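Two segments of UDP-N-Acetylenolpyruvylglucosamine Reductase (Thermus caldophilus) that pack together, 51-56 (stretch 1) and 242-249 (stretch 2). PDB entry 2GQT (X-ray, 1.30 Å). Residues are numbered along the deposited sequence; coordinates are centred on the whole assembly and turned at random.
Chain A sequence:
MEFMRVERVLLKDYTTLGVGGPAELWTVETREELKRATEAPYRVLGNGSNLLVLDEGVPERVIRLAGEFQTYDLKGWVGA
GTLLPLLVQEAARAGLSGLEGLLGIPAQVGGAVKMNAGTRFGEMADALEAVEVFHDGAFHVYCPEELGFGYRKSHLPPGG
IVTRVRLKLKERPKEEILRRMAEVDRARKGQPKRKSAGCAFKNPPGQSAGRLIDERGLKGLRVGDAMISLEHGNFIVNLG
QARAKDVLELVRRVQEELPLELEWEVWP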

# COMPACT_ATOMS: atom_id res chain seq x y z
N LEU A 51 -1.57 5.88 2.54
CA LEU A 51 -2.61 6.74 3.12
C LEU A 51 -2.08 8.02 3.74
O LEU A 51 -1.12 8.00 4.52
N LEU A 52 -2.73 9.11 3.38
CA LEU A 52 -2.62 10.37 4.11
C LEU A 52 -3.93 10.55 4.89
O LEU A 52 -4.96 10.88 4.31
N VAL A 53 -3.89 10.28 6.18
CA VAL A 53 -5.09 10.36 7.01
C VAL A 53 -5.09 11.70 7.71
O VAL A 53 -4.12 12.07 8.36
N LEU A 54 -6.19 12.43 7.55
CA LEU A 54 -6.31 13.77 8.10
C LEU A 54 -6.43 13.75 9.62
O LEU A 54 -6.73 12.71 10.23
N ASP A 55 -6.16 14.90 10.23
CA ASP A 55 -6.04 14.99 11.68
C ASP A 55 -7.36 14.72 12.38
O ASP A 55 -7.36 14.34 13.55
N GLU A 56 -8.48 14.86 11.67
CA GLU A 56 -9.81 14.57 12.23
C GLU A 56 -10.16 13.07 12.20
O GLU A 56 -11.17 12.66 12.78
N ALA A 242 4.72 15.69 12.70
CA ALA A 242 3.96 16.32 11.62
C ALA A 242 2.47 16.09 11.83
O ALA A 242 2.05 15.02 12.28
N ARG A 243 1.69 17.12 11.53
CA ARG A 243 0.25 16.97 11.41
C ARG A 243 -0.08 16.81 9.94
O ARG A 243 0.65 17.29 9.08
N ALA A 244 -1.19 16.13 9.65
CA ALA A 244 -1.65 15.99 8.27
C ALA A 244 -1.83 17.34 7.60
O ALA A 244 -1.58 17.48 6.40
N LYS A 245 -2.25 18.35 8.37
CA LYS A 245 -2.41 19.72 7.88
C LYS A 245 -1.12 20.27 7.27
O LYS A 245 -1.14 20.95 6.25
N ASP A 246 -0.00 19.95 7.92
CA ASP A 246 1.33 20.37 7.46
C ASP A 246 1.70 19.67 6.16
O ASP A 246 2.23 20.30 5.25
N VAL A 247 1.44 18.37 6.10
CA VAL A 247 1.67 17.60 4.88
C VAL A 247 0.85 18.18 3.72
O VAL A 247 1.40 18.39 2.63
N LEU A 248 -0.44 18.44 3.94
CA LEU A 248 -1.30 19.02 2.88
C LEU A 248 -0.82 20.38 2.43
O LEU A 248 -0.85 20.69 1.24
N GLU A 249 -0.36 21.20 3.37
CA GLU A 249 0.19 22.50 3.01
C GLU A 249 1.41 22.36 2.10
O GLU A 249 1.54 23.07 1.11

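A short contact between a strand end and a helix start often combines two elements: an apolar centre built around a small residue, and an acidic side chain at the edge that satisfies the free amides of the first helical turn. The packing of residues 51-56 against 242-249 in UDP-N-acetylenolpyruvylglucosamine reductase is a compact example, burying 341 Å² in total between segments at least 188 residues apart in sequence wherever they touch.

At the centre lies Ala244, the first residue of the helix, whose CB points toward the other stretch. The small methyl is compatible with a close approach of the backbones: the CA atoms of Leu54 and Ala244 are 5.2 Å apart, and Ala244 CB lies 3.3 Å from Val53 O and 3.7 Å from Leu54 CA. The alanine methyl thus packs against main chain as well as side chains.

Two leucines of stretch 1, Leu52 and Leu54, pack against this methyl. Leu52, buried and directed toward the helix, adopts chi1 t and chi2 p, a conformation that sets its methyls against Ala244, Val247 and Leu248. Its CD1 lies 4.1 Å from Ala244 CB and its CD2 meets Leu248 CD2 at 3.7 Å, and both methyls, CD1 and CD2, lie 4.0 Å from Val247 CG1. Val247 (chi1 t) and Leu248 (m, t) both point toward stretch 1, one turn on from the start of the helix. Leu54 leaves its backbone sideways, but its m, t rotamer brings the end of the side chain nearer, with CD2 3.9 Å from Ala244 CB and 3.5 Å from Leu248 CD1. Leu248 therefore touches both Leu52 and Leu54. Between these two, the alternation expected of extended chain sends Val53 away from the helix, leaving its carbonyl to make the contact.

Farther out, the character changes. Asp55 points toward the helix with chi1 m, and its carboxylate meets the first turn, where backbone amides lack carbonyl partners from a preceding turn. Ala244 N donates to Asp55 OD1 at 2.9 Å, and Lys245 N donates to Asp55 OD2 at 3.0 Å, so each oxygen accepts one amide. The long side chains here contribute little: those of Arg243, the N-cap residue, and Lys245 both lead away, and it is their CB atoms that approach Asp55 OD2, each at 3.6 Å. Within stretch 2, Asp246 (chi1 m) reaches back to the N-cap residue, its OD2 accepting a hydrogen bond from Arg243 N at 2.9 Å and forming a salt bridge with Arg243 NE at 3.3 Å, where the hydrogen bond is weak.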

# COMPACT_ATOMS: atom_id res chain seq x y z
CB LEU A 51 -3.39 5.99 4.20
CG LEU A 51 -4.18 4.77 3.73
CD1 LEU A 51 -4.84 4.09 4.90
CD2 LEU A 51 -5.22 5.12 2.69
CB LEU A 52 -2.38 11.53 3.14
CG LEU A 52 -2.43 12.95 3.72
CD1 LEU A 52 -1.53 13.10 4.93
CD2 LEU A 52 -2.09 13.98 2.65
CB VAL A 53 -5.16 9.21 8.03
CG1 VAL A 53 -6.44 9.33 8.86
CG2 VAL A 53 -5.10 7.86 7.31
CB LEU A 54 -7.43 14.56 7.40
CG LEU A 54 -7.19 14.73 5.88
CD1 LEU A 54 -8.09 15.79 5.28
CD2 LEU A 54 -5.73 15.04 5.54
CB ASP A 55 -5.48 16.36 12.06
CG ASP A 55 -4.08 16.59 11.48
OD1 ASP A 55 -3.21 15.71 11.65
OD2 ASP A 55 -3.86 17.66 10.85
CB GLU A 56 -10.91 15.40 11.54
CG GLU A 56 -11.11 15.14 10.03
CD GLU A 56 -10.38 16.15 9.15
OE1 GLU A 56 -10.98 16.59 8.14
OE2 GLU A 56 -9.23 16.51 9.48
CB ALA A 242 4.39 15.77 10.26
CB ARG A 243 -0.46 18.19 11.98
CG ARG A 243 -0.28 18.40 13.48
CD ARG A 243 0.80 19.43 13.79
NE ARG A 243 0.37 20.79 13.47
CZ ARG A 243 -0.26 21.60 14.31
NH1 ARG A 243 -0.54 21.21 15.55
NH2 ARG A 243 -0.62 22.82 13.92
CB ALA A 244 -2.92 15.17 8.19
CB LYS A 245 -2.92 20.62 9.01
CG LYS A 245 -2.75 22.11 8.79
CD LYS A 245 -3.43 22.90 9.88
CE LYS A 245 -2.69 22.82 11.20
NZ LYS A 245 -3.16 23.91 12.11
CB ASP A 246 2.39 20.03 8.50
CG ASP A 246 2.10 20.63 9.85
OD1 ASP A 246 1.78 21.83 9.90
OD2 ASP A 246 2.21 19.89 10.86
CB VAL A 247 1.35 16.11 5.09
CG1 VAL A 247 1.51 15.36 3.78
CG2 VAL A 247 2.24 15.52 6.17
CB LEU A 248 -2.76 19.12 3.33
CG LEU A 248 -3.60 17.84 3.41
CD1 LEU A 248 -4.93 18.17 4.08
CD2 LEU A 248 -3.83 17.19 2.04
CB GLU A 249 0.54 23.30 4.26
CG GLU A 249 0.88 24.74 3.95
CD GLU A 249 1.04 25.59 5.19
OE1 GLU A 249 1.83 26.56 5.15
OE2 GLU A 249 0.39 25.28 6.21